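Local coordinates for protein exopolyphosphatase (Cytophaga hutchinsonii, PDB 3MDQ) that probably hydrolyses inorganic polyphosphate from the chain end, releasing orthophosphate, as an exopolyphosphatase of the Ppx/GppA family with an actin-like ATPase fold, at residues G48-E52 with E53-R57; G162-R165 with L166-R169; V191-P194 with L195-A198; R257-L260 with A261-G264. One frame throughout, in Å; residues are numbered along the deposited sequence.

Interaction 1. Residues G48-E52 with E53-R57; sequences GFITE and EAMDR. With GOL (glycerol), chain H.
The backbone turns from loop into helix here, with Met55 N donating to Thr51 O (2.9 Å, N-H...O 162°) and Asp56 N donating to Glu52 O. Thr51 is the N-cap of helix 52-71. Its OG1 accepts from Ala54 N at 2.9 Å, the classic side-chain cap of a first-turn amide. The torsion puts it there: OG1 lies between the backbone N and the carbonyl carbon (chi1 66°). OG1 also sits close over the Ala54 methyl, and water 1 joins it to Arg57 NH2, which bonds to Gly39 O as well. Arg57 NE bonds to Val38 O, so two backbone carbonyls ahead of the cap fix the guanidinium.

Ile50 and Met55, a selenomethionine, form a hydrophobic staple across the cap. Ile50 CG2 meets Met55 CG at 3.6 Å, the two side chains crossing at about a right angle. The same CG2 rests on Ala54 CB, and Leu94 of helix 91-102 packs against both Ile50 and Met55.

Glu52 bends at chi2. Its carboxylate makes a salt bridge with Arg97 through OE1, while OE2 lies 3.4 Å from Met55 CE. A glycerol, probably from the crystallisation liquor, meets two first-turn amides: Glu53 N gives a long bond to its O2, and Glu52 N donates to its O3 at 2.8 Å, almost straight (173°).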
loop_
_atom_site.group_PDB
_atom_site.type_symbol
_atom_site.label_atom_id
_atom_site.label_comp_id
_atom_site.label_asym_id
_atom_site.label_seq_id
_atom_site.Cartn_x
_atom_site.Cartn_y
_atom_site.Cartn_z
ATOM N N GLY A 48 12.571 15.725 1.081
ATOM C CA GLY A 48 13.416 14.909 1.947
ATOM C C GLY A 48 13.257 15.125 3.435
ATOM O O GLY A 48 14.173 14.834 4.170
ATOM N N PHE A 49 12.108 15.656 3.884
ATOM C CA PHE A 49 11.845 15.817 5.335
ATOM C C PHE A 49 10.392 15.578 5.692
ATOM O O PHE A 49 9.516 15.508 4.815
ATOM C CB PHE A 49 12.347 17.173 5.852
ATOM C CG PHE A 49 11.642 18.351 5.248
ATOM C CD1 PHE A 49 10.431 18.768 5.725
ATOM C CD2 PHE A 49 12.176 18.975 4.172
ATOM C CE1 PHE A 49 9.742 19.827 5.155
ATOM C CE2 PHE A 49 11.510 20.042 3.582
ATOM C CZ PHE A 49 10.306 20.475 4.092
ATOM N N ILE A 50 10.128 15.464 7.007
ATOM C CA ILE A 50 8.797 15.342 7.524
ATOM C C ILE A 50 8.461 16.679 8.245
ATOM O O ILE A 50 9.225 17.127 9.101
ATOM C CB ILE A 50 8.690 14.152 8.489
ATOM C CG1 ILE A 50 9.155 12.863 7.840
ATOM C CG2 ILE A 50 7.230 13.982 8.979
ATOM C CD1 ILE A 50 9.307 11.692 8.940
ATOM N N THR A 51 7.327 17.298 7.938
ATOM C CA THR A 51 7.027 18.582 8.536
ATOM C C THR A 51 6.644 18.412 9.995
ATOM O O THR A 51 6.276 17.313 10.453
ATOM C CB THR A 51 5.842 19.259 7.831
ATOM O OG1 THR A 51 4.638 18.490 8.052
ATOM C CG2 THR A 51 6.118 19.410 6.322
ATOM N N GLU A 52 6.690 19.501 10.728
ATOM C CA GLU A 52 6.189 19.476 12.105
ATOM C C GLU A 52 4.711 19.113 12.178
ATOM O O GLU A 52 4.294 18.390 13.105
ATOM C CB GLU A 52 6.404 20.813 12.818
ATOM C CG GLU A 52 7.830 21.163 13.094
ATOM C CD GLU A 52 8.489 20.280 14.155
ATOM O OE1 GLU A 52 7.792 19.716 15.055
ATOM O OE2 GLU A 52 9.736 20.136 14.063
ATOM N N GLU A 53 3.910 19.622 11.243
ATOM C CA GLU A 53 2.490 19.322 11.262
ATOM C C GLU A 53 2.252 17.840 11.047
ATOM O O GLU A 53 1.390 17.245 11.689
ATOM C CB GLU A 53 1.732 20.176 10.233
ATOM C CG GLU A 53 1.673 21.653 10.729
ATOM C CD GLU A 53 1.351 22.668 9.674
ATOM O OE1 GLU A 53 0.587 22.357 8.734
ATOM O OE2 GLU A 53 1.857 23.802 9.813
ATOM N N ALA A 54 3.021 17.243 10.133
ATOM C CA ALA A 54 2.904 15.822 9.829
ATOM C C ALA A 54 3.350 14.994 11.034
ATOM O O ALA A 54 2.702 14.011 11.360
ATOM C CB ALA A 54 3.712 15.460 8.556
HETATM N N MSE A 55 4.440 15.391 11.704
HETATM C CA MSE A 55 4.885 14.668 12.904
HETATM C C MSE A 55 3.831 14.730 13.988
HETATM O O MSE A 55 3.596 13.730 14.676
HETATM C CB MSE A 55 6.246 15.174 13.420
HETATM C CG MSE A 55 7.345 14.851 12.460
HETATM SE SE MSE A 55 9.149 15.038 13.171
HETATM C CE MSE A 55 9.316 16.984 12.894
ATOM N N ASP A 56 3.196 15.893 14.151
ATOM C CA ASP A 56 2.134 16.037 15.145
ATOM C C ASP A 56 0.913 15.159 14.830
ATOM O O ASP A 56 0.330 14.540 15.731
ATOM C CB ASP A 56 1.734 17.508 15.277
ATOM C CG ASP A 56 2.749 18.302 16.054
ATOM O OD1 ASP A 56 3.647 17.677 16.670
ATOM O OD2 ASP A 56 2.675 19.544 16.027
ATOM N N ARG A 57 0.531 15.072 13.557
ATOM C CA ARG A 57 -0.546 14.152 13.154
ATOM C C ARG A 57 -0.156 12.701 13.449
ATOM O O ARG A 57 -0.977 11.909 13.926
ATOM C CB ARG A 57 -0.943 14.312 11.675
ATOM C CG ARG A 57 -1.604 15.633 11.343
ATOM C CD ARG A 57 -2.096 15.685 9.901
ATOM N NE ARG A 57 -1.069 15.615 8.874
ATOM C CZ ARG A 57 -0.442 16.651 8.330
ATOM N NH1 ARG A 57 -0.700 17.907 8.706
ATOM N NH2 ARG A 57 0.428 16.443 7.353
HETATM C C1 GOL H . 6.347 23.181 7.672
HETATM O O1 GOL H . 6.342 24.475 7.160
HETATM C C2 GOL H . 5.688 23.209 9.042
HETATM O O2 GOL H . 4.791 22.103 9.335
HETATM C C3 GOL H . 6.898 23.207 9.936
HETATM O O3 GOL H . 7.668 21.998 9.827
HETATM O O HOH W 1 2.401 18.515 6.468
#

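Interaction 2. Residues G162-R165 with L166-R169; sequences GGQR and LIDR
This is helix 163-169, a short helix in the actin-like ATPase fold, with Gly162 at its N-cap position. Leu166 N donates to Gly162 O at 3.1 Å. Ile167 N then donates to Gly163 O at 3.0 Å, and Asp168 N to Gln164 O. The last amide, Arg169 N, reaches Arg165 O at 2.9 Å. Arg165 O also takes a weak bond from Asp168 N.

The side-chain contact runs between Gln164 and Asp168, one turn apart. Gln164 CG is anti to the backbone N (chi1 -179°), and the bend at chi2 brings the amide round to the carboxylate. NE2 gives a weak hydrogen bond to Asp168 OD1 at 3.1 Å. The amide and carboxylate planes are tilted 39° to one another, in keeping with the weak, bent bond. Ile167 CG1 lies against Gly163 O (3.4 Å). CB, CG and CD of Arg169 curl round Arg165 O, CG at 3.2 Å, because CG sits between the backbone N and the carbonyl carbon (chi1 74°).

Arg165 extends away from the turn. Its NE bonds to Gly141 O, and NH2 makes a salt bridge with Glu160 and a hydrogen bond to Ser87 OG. A sulfate, probably from the crystallisation liquor, is bound close to Gly162, consistent with a pocket for phosphate groups.

Gly163 is backbone-bonded to Gly139, just past strand 133-138. Leu166 packs on Met184, Tyr187 and Phe188 of helix 178-191, while Ile167 faces Asp271 and Val275 of helix 267-286.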
loop_
_atom_site.group_PDB
_atom_site.type_symbol
_atom_site.label_atom_id
_atom_site.label_comp_id
_atom_site.label_asym_id
_atom_site.label_seq_id
_atom_site.Cartn_x
_atom_site.Cartn_y
_atom_site.Cartn_z
ATOM N N GLY A 162 5.617 6.638 -5.163
ATOM C CA GLY A 162 4.308 6.663 -4.568
ATOM C C GLY A 162 3.540 7.940 -4.930
ATOM O O GLY A 162 4.109 8.920 -5.364
ATOM N N GLY A 163 2.225 7.892 -4.779
ATOM C CA GLY A 163 1.375 8.937 -5.354
ATOM C C GLY A 163 1.594 10.315 -4.806
ATOM O O GLY A 163 1.435 11.270 -5.540
ATOM N N GLN A 164 1.896 10.432 -3.518
ATOM C CA GLN A 164 2.179 11.769 -2.954
ATOM C C GLN A 164 3.409 12.373 -3.616
ATOM O O GLN A 164 3.435 13.575 -3.916
ATOM C CB GLN A 164 2.359 11.685 -1.424
ATOM C CG GLN A 164 2.631 13.036 -0.735
ATOM C CD GLN A 164 1.386 13.894 -0.701
ATOM O OE1 GLN A 164 0.470 13.602 0.066
ATOM N NE2 GLN A 164 1.315 14.907 -1.563
ATOM N N ARG A 165 4.436 11.552 -3.849
ATOM C CA ARG A 165 5.620 12.045 -4.554
ATOM C C ARG A 165 5.287 12.471 -5.963
ATOM O O ARG A 165 5.747 13.517 -6.394
ATOM C CB ARG A 165 6.718 10.982 -4.612
ATOM C CG ARG A 165 7.262 10.558 -3.268
ATOM C CD ARG A 165 8.441 9.569 -3.523
ATOM N NE ARG A 165 8.987 9.035 -2.295
ATOM C CZ ARG A 165 10.020 9.565 -1.631
ATOM N NH1 ARG A 165 10.592 10.685 -2.054
ATOM N NH2 ARG A 165 10.461 8.972 -0.539
ATOM N N LEU A 166 4.489 11.685 -6.675
ATOM C CA LEU A 166 4.163 11.975 -8.070
ATOM C C LEU A 166 3.414 13.289 -8.184
ATOM O O LEU A 166 3.792 14.123 -9.024
ATOM C CB LEU A 166 3.344 10.865 -8.695
ATOM C CG LEU A 166 4.055 9.509 -8.826
ATOM C CD1 LEU A 166 3.113 8.499 -9.454
ATOM C CD2 LEU A 166 5.407 9.604 -9.567
ATOM N N ILE A 167 2.390 13.528 -7.346
ATOM C CA ILE A 167 1.589 14.737 -7.483
ATOM C C ILE A 167 2.338 15.978 -6.963
ATOM O O ILE A 167 1.974 17.110 -7.300
ATOM C CB ILE A 167 0.195 14.645 -6.839
ATOM C CG1 ILE A 167 0.255 14.488 -5.319
ATOM C CG2 ILE A 167 -0.611 13.491 -7.488
ATOM C CD1 ILE A 167 -1.062 14.390 -4.678
ATOM N N ASP A 168 3.366 15.797 -6.138
ATOM C CA ASP A 168 4.155 16.929 -5.661
ATOM C C ASP A 168 5.279 17.281 -6.586
ATOM O O ASP A 168 5.662 18.455 -6.663
ATOM C CB ASP A 168 4.732 16.628 -4.266
ATOM C CG ASP A 168 3.690 16.679 -3.183
ATOM O OD1 ASP A 168 2.517 17.031 -3.443
ATOM O OD2 ASP A 168 4.080 16.398 -2.028
ATOM N N ARG A 169 5.850 16.294 -7.269
ATOM C CA ARG A 169 6.988 16.547 -8.134
ATOM C C ARG A 169 6.575 17.013 -9.505
ATOM O O ARG A 169 7.355 17.743 -10.155
ATOM C CB ARG A 169 7.889 15.323 -8.219
ATOM C CG ARG A 169 7.400 14.225 -9.016
ATOM C CD ARG A 169 8.119 12.881 -8.598
ATOM N NE ARG A 169 9.535 13.088 -8.253
ATOM C CZ ARG A 169 10.515 13.210 -9.135
ATOM N NH1 ARG A 169 10.249 13.145 -10.436
ATOM N NH2 ARG A 169 11.773 13.408 -8.721
#

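Interaction 3. Residues V191-P194 with L195-A198; sequences VLVP and LEKA
Leu192 O is gripped by two amides of the next turn, and this opens helix 193-202. Glu196 N donates to it at 3.0 Å. Leu195 N adds a weak, bent bond of 2.9 Å. Leu192 is both the N-cap of helix 193-202 and the residue at which the chain leaves helix 178-191. The contact is therefore the joint between two successive helices. Pro194 is the second residue of the new helix. It has no amide hydrogen, and at the start of a helix none is called for. The regular pattern follows at once: Lys197 N donates to Val193 O (3.0 Å), and Ala198 N to Pro194 O.

The apolar side of the joint is made by Leu192 and Leu195, whose CB atoms are 4.3 Å apart. Leu195 CB also lies against Leu192 O. Both leucines pack on Phe145 of strand 143-148. Leu195 and Ala198 press on Trp155 of strand 153-159, and Leu192 reaches Leu279 and His282 of helix 267-286. The helix thus packs on the last two strands at one edge of the six-stranded sheet.

Val193 touches two polar side chains, one with each methyl. Its CG2 touches Glu196 OE1 at 4.0 Å. The other branch, CG1, is anti to the backbone N (chi1 175°) and meets the far end of Lys197, the two side chains crossing at a slant. That lysine is extended beyond CG, and its CE comes to 3.8 Å from Val193 CG1.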
loop_
_atom_site.group_PDB
_atom_site.type_symbol
_atom_site.label_atom_id
_atom_site.label_comp_id
_atom_site.label_asym_id
_atom_site.label_seq_id
_atom_site.Cartn_x
_atom_site.Cartn_y
_atom_site.Cartn_z
ATOM N N VAL A 191 11.741 5.285 -15.131
ATOM C CA VAL A 191 11.897 4.730 -13.769
ATOM C C VAL A 191 11.871 3.199 -13.764
ATOM O O VAL A 191 12.655 2.534 -13.048
ATOM C CB VAL A 191 10.765 5.240 -12.809
ATOM C CG1 VAL A 191 10.840 4.538 -11.439
ATOM C CG2 VAL A 191 10.833 6.734 -12.612
ATOM N N LEU A 192 11.002 2.639 -14.590
ATOM C CA LEU A 192 10.630 1.216 -14.463
ATOM C C LEU A 192 11.440 0.250 -15.295
ATOM O O LEU A 192 11.077 -0.906 -15.452
ATOM C CB LEU A 192 9.129 1.034 -14.714
ATOM C CG LEU A 192 8.245 1.760 -13.710
ATOM C CD1 LEU A 192 6.815 1.550 -14.200
ATOM C CD2 LEU A 192 8.462 1.242 -12.289
ATOM N N VAL A 193 12.586 0.688 -15.813
ATOM C CA VAL A 193 13.416 -0.216 -16.587
ATOM C C VAL A 193 13.747 -1.529 -15.876
ATOM O O VAL A 193 13.636 -2.570 -16.476
ATOM C CB VAL A 193 14.709 0.496 -17.122
ATOM C CG1 VAL A 193 15.614 -0.515 -17.834
ATOM C CG2 VAL A 193 14.291 1.553 -18.146
ATOM N N PRO A 194 14.063 -1.487 -14.575
ATOM C CA PRO A 194 14.391 -2.756 -13.901
ATOM C C PRO A 194 13.159 -3.668 -13.830
ATOM O O PRO A 194 13.285 -4.878 -13.855
ATOM C CB PRO A 194 14.845 -2.302 -12.523
ATOM C CG PRO A 194 15.345 -0.899 -12.748
ATOM C CD PRO A 194 14.425 -0.319 -13.750
ATOM N N LEU A 195 11.968 -3.068 -13.756
ATOM C CA LEU A 195 10.750 -3.858 -13.779
ATOM C C LEU A 195 10.526 -4.507 -15.141
ATOM O O LEU A 195 10.207 -5.703 -15.231
ATOM C CB LEU A 195 9.544 -3.027 -13.356
ATOM C CG LEU A 195 8.203 -3.723 -13.504
ATOM C CD1 LEU A 195 8.045 -4.898 -12.499
ATOM C CD2 LEU A 195 7.077 -2.727 -13.272
ATOM N N GLU A 196 10.755 -3.755 -16.215
ATOM C CA GLU A 196 10.599 -4.306 -17.534
ATOM C C GLU A 196 11.528 -5.511 -17.727
ATOM O O GLU A 196 11.140 -6.548 -18.300
ATOM C CB GLU A 196 10.958 -3.275 -18.599
ATOM C CG GLU A 196 10.033 -2.191 -18.831
ATOM C CD GLU A 196 10.553 -1.416 -20.055
ATOM O OE1 GLU A 196 11.418 -0.540 -19.892
ATOM O OE2 GLU A 196 10.196 -1.795 -21.191
ATOM N N LYS A 197 12.766 -5.362 -17.272
ATOM C CA LYS A 197 13.759 -6.419 -17.404
ATOM C C LYS A 197 13.328 -7.659 -16.644
ATOM O O LYS A 197 13.423 -8.766 -17.159
ATOM C CB LYS A 197 15.133 -5.909 -16.961
ATOM C CG LYS A 197 15.736 -4.950 -17.969
ATOM C CD LYS A 197 17.116 -4.489 -17.518
ATOM C CE LYS A 197 17.745 -3.536 -18.524
ATOM N NZ LYS A 197 18.826 -2.755 -17.861
ATOM N N ALA A 198 12.856 -7.466 -15.405
ATOM C CA ALA A 198 12.379 -8.597 -14.603
ATOM C C ALA A 198 11.180 -9.314 -15.197
ATOM O O ALA A 198 11.075 -10.537 -15.126
ATOM C CB ALA A 198 12.095 -8.146 -13.173
#

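Interaction 4. Residues R257-L260 with A261-G264; sequences RERL and AIAG
Two backbone bonds join Glu258 and Arg259 to Ala261 and Ile262. Ala261 N donates to Glu258 O at 3.1 Å, and Ile262 N donates to Arg259 O at 3.0 Å. In both, the donor stands well above the carbonyl plane, 59° out of it. Each bond spans three residues instead of the four of a regular alpha helix, as in tight turns at the end of a helix.

Van der Waals contacts follow from these bonds. The Ala261 methyl lies 3.4 Å from Glu258 O. Ile262 CB is just as near to Arg259 O. Ile262 CG1 is anti to the carbonyl carbon (chi1 -64°), which turns that branch back toward the helix. Its CD1 then rests 3.9 Å from Arg259 CA. Ile262 also touches Leu251 of helix 241-253, as does Arg259.

Polar side chains here look elsewhere. Arg259 is buried. Its NE bonds to Ala270 O and NH1 to Ser254 OG, and NH2 is bonded elsewhere too. Its chain also packs against Val273 and Val274 of helix 267-286. Glu258 OE1 accepts from Thr255 N, just ahead of helix 256-260.

Water adds a bridge. Water 2 lies 3.0 Å from Leu260 O and 2.6 Å from Ile262 O, though it has more acceptors near it than protons to give.

Two overlapping i to i+3 turns of this kind are common where a helix gives way to a loop, here before helix 267-286.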
loop_
_atom_site.group_PDB
_atom_site.type_symbol
_atom_site.label_atom_id
_atom_site.label_comp_id
_atom_site.label_asym_id
_atom_site.label_seq_id
_atom_site.Cartn_x
_atom_site.Cartn_y
_atom_site.Cartn_z
ATOM N N ARG A 257 -12.588 17.264 -6.729
ATOM C CA ARG A 257 -13.831 17.464 -5.990
ATOM C C ARG A 257 -14.812 16.322 -6.198
ATOM O O ARG A 257 -15.451 15.870 -5.252
ATOM C CB ARG A 257 -14.461 18.796 -6.398
ATOM C CG ARG A 257 -15.720 19.126 -5.647
ATOM C CD ARG A 257 -15.476 19.201 -4.170
ATOM N NE ARG A 257 -14.501 20.216 -3.791
ATOM C CZ ARG A 257 -14.178 20.461 -2.527
ATOM N NH1 ARG A 257 -14.766 19.756 -1.568
ATOM N NH2 ARG A 257 -13.284 21.396 -2.227
ATOM N N GLU A 258 -14.933 15.830 -7.426
ATOM C CA GLU A 258 -15.803 14.671 -7.714
ATOM C C GLU A 258 -15.311 13.426 -6.986
ATOM O O GLU A 258 -16.099 12.645 -6.458
ATOM C CB GLU A 258 -15.868 14.377 -9.193
ATOM C CG GLU A 258 -16.657 15.440 -9.953
ATOM C CD GLU A 258 -16.543 15.357 -11.456
ATOM O OE1 GLU A 258 -15.566 14.799 -12.019
ATOM O OE2 GLU A 258 -17.438 15.950 -12.097
ATOM N N ARG A 259 -14.004 13.221 -6.952
ATOM C CA ARG A 259 -13.459 12.015 -6.298
ATOM C C ARG A 259 -13.676 12.012 -4.786
ATOM O O ARG A 259 -13.898 10.945 -4.169
ATOM C CB ARG A 259 -11.987 11.868 -6.667
ATOM C CG ARG A 259 -11.768 11.544 -8.121
ATOM C CD ARG A 259 -10.334 11.098 -8.371
ATOM N NE ARG A 259 -9.288 12.048 -7.976
ATOM C CZ ARG A 259 -8.890 13.087 -8.697
ATOM N NH1 ARG A 259 -9.489 13.403 -9.863
ATOM N NH2 ARG A 259 -7.891 13.824 -8.278
ATOM N N LEU A 260 -13.650 13.192 -4.187
ATOM C CA LEU A 260 -13.876 13.301 -2.745
ATOM C C LEU A 260 -15.252 12.753 -2.386
ATOM O O LEU A 260 -15.471 12.382 -1.238
ATOM C CB LEU A 260 -13.707 14.742 -2.277
ATOM C CG LEU A 260 -12.289 15.312 -2.322
ATOM C CD1 LEU A 260 -12.302 16.829 -2.020
ATOM C CD2 LEU A 260 -11.346 14.587 -1.348
ATOM N N ALA A 261 -16.170 12.693 -3.347
ATOM C CA ALA A 261 -17.534 12.189 -3.104
ATOM C C ALA A 261 -17.706 10.682 -3.302
ATOM O O ALA A 261 -18.782 10.137 -3.027
ATOM C CB ALA A 261 -18.503 12.929 -4.004
ATOM N N ILE A 262 -16.657 9.987 -3.742
ATOM C CA ILE A 262 -16.719 8.545 -3.935
ATOM C C ILE A 262 -16.632 7.858 -2.558
ATOM O O ILE A 262 -15.790 8.209 -1.708
ATOM C CB ILE A 262 -15.593 8.069 -4.856
ATOM C CG1 ILE A 262 -15.776 8.671 -6.245
ATOM C CG2 ILE A 262 -15.562 6.523 -4.952
ATOM C CD1 ILE A 262 -14.586 8.423 -7.163
ATOM N N ALA A 263 -17.505 6.871 -2.333
ATOM C CA ALA A 263 -17.536 6.201 -1.046
ATOM C C ALA A 263 -16.194 5.503 -0.785
ATOM O O ALA A 263 -15.678 4.779 -1.642
ATOM C CB ALA A 263 -18.715 5.181 -0.996
ATOM N N GLY A 264 -15.627 5.767 0.391
ATOM C CA GLY A 264 -14.353 5.188 0.817
ATOM C C GLY A 264 -13.119 5.886 0.288
ATOM O O GLY A 264 -11.988 5.514 0.626
HETATM O O HOH W 2 -15.727 9.812 0.375
#

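In the fold
All four contacts are local and lie at helices. Interactions 1 and 3 are helix starts, and interaction 2 takes in a whole short helix from its N-cap; interaction 4 is a helix end with three-residue bonds in place of four-residue ones. Interaction 1 alone uses a side-chain oxygen as cap; interaction 2 has glycine there, close to a bound sulfate, and interaction 3 starts on the carbonyl of Leu192, with a proline in its first turn. Interaction 4 is a surface contact and the others are partly buried. Helix 267-286 touches interactions 2, 3 and 4, whereas interaction 1 packs on helix 91-102. Interactions 3 and 4 lie farthest apart, with centres 33 Å from each other.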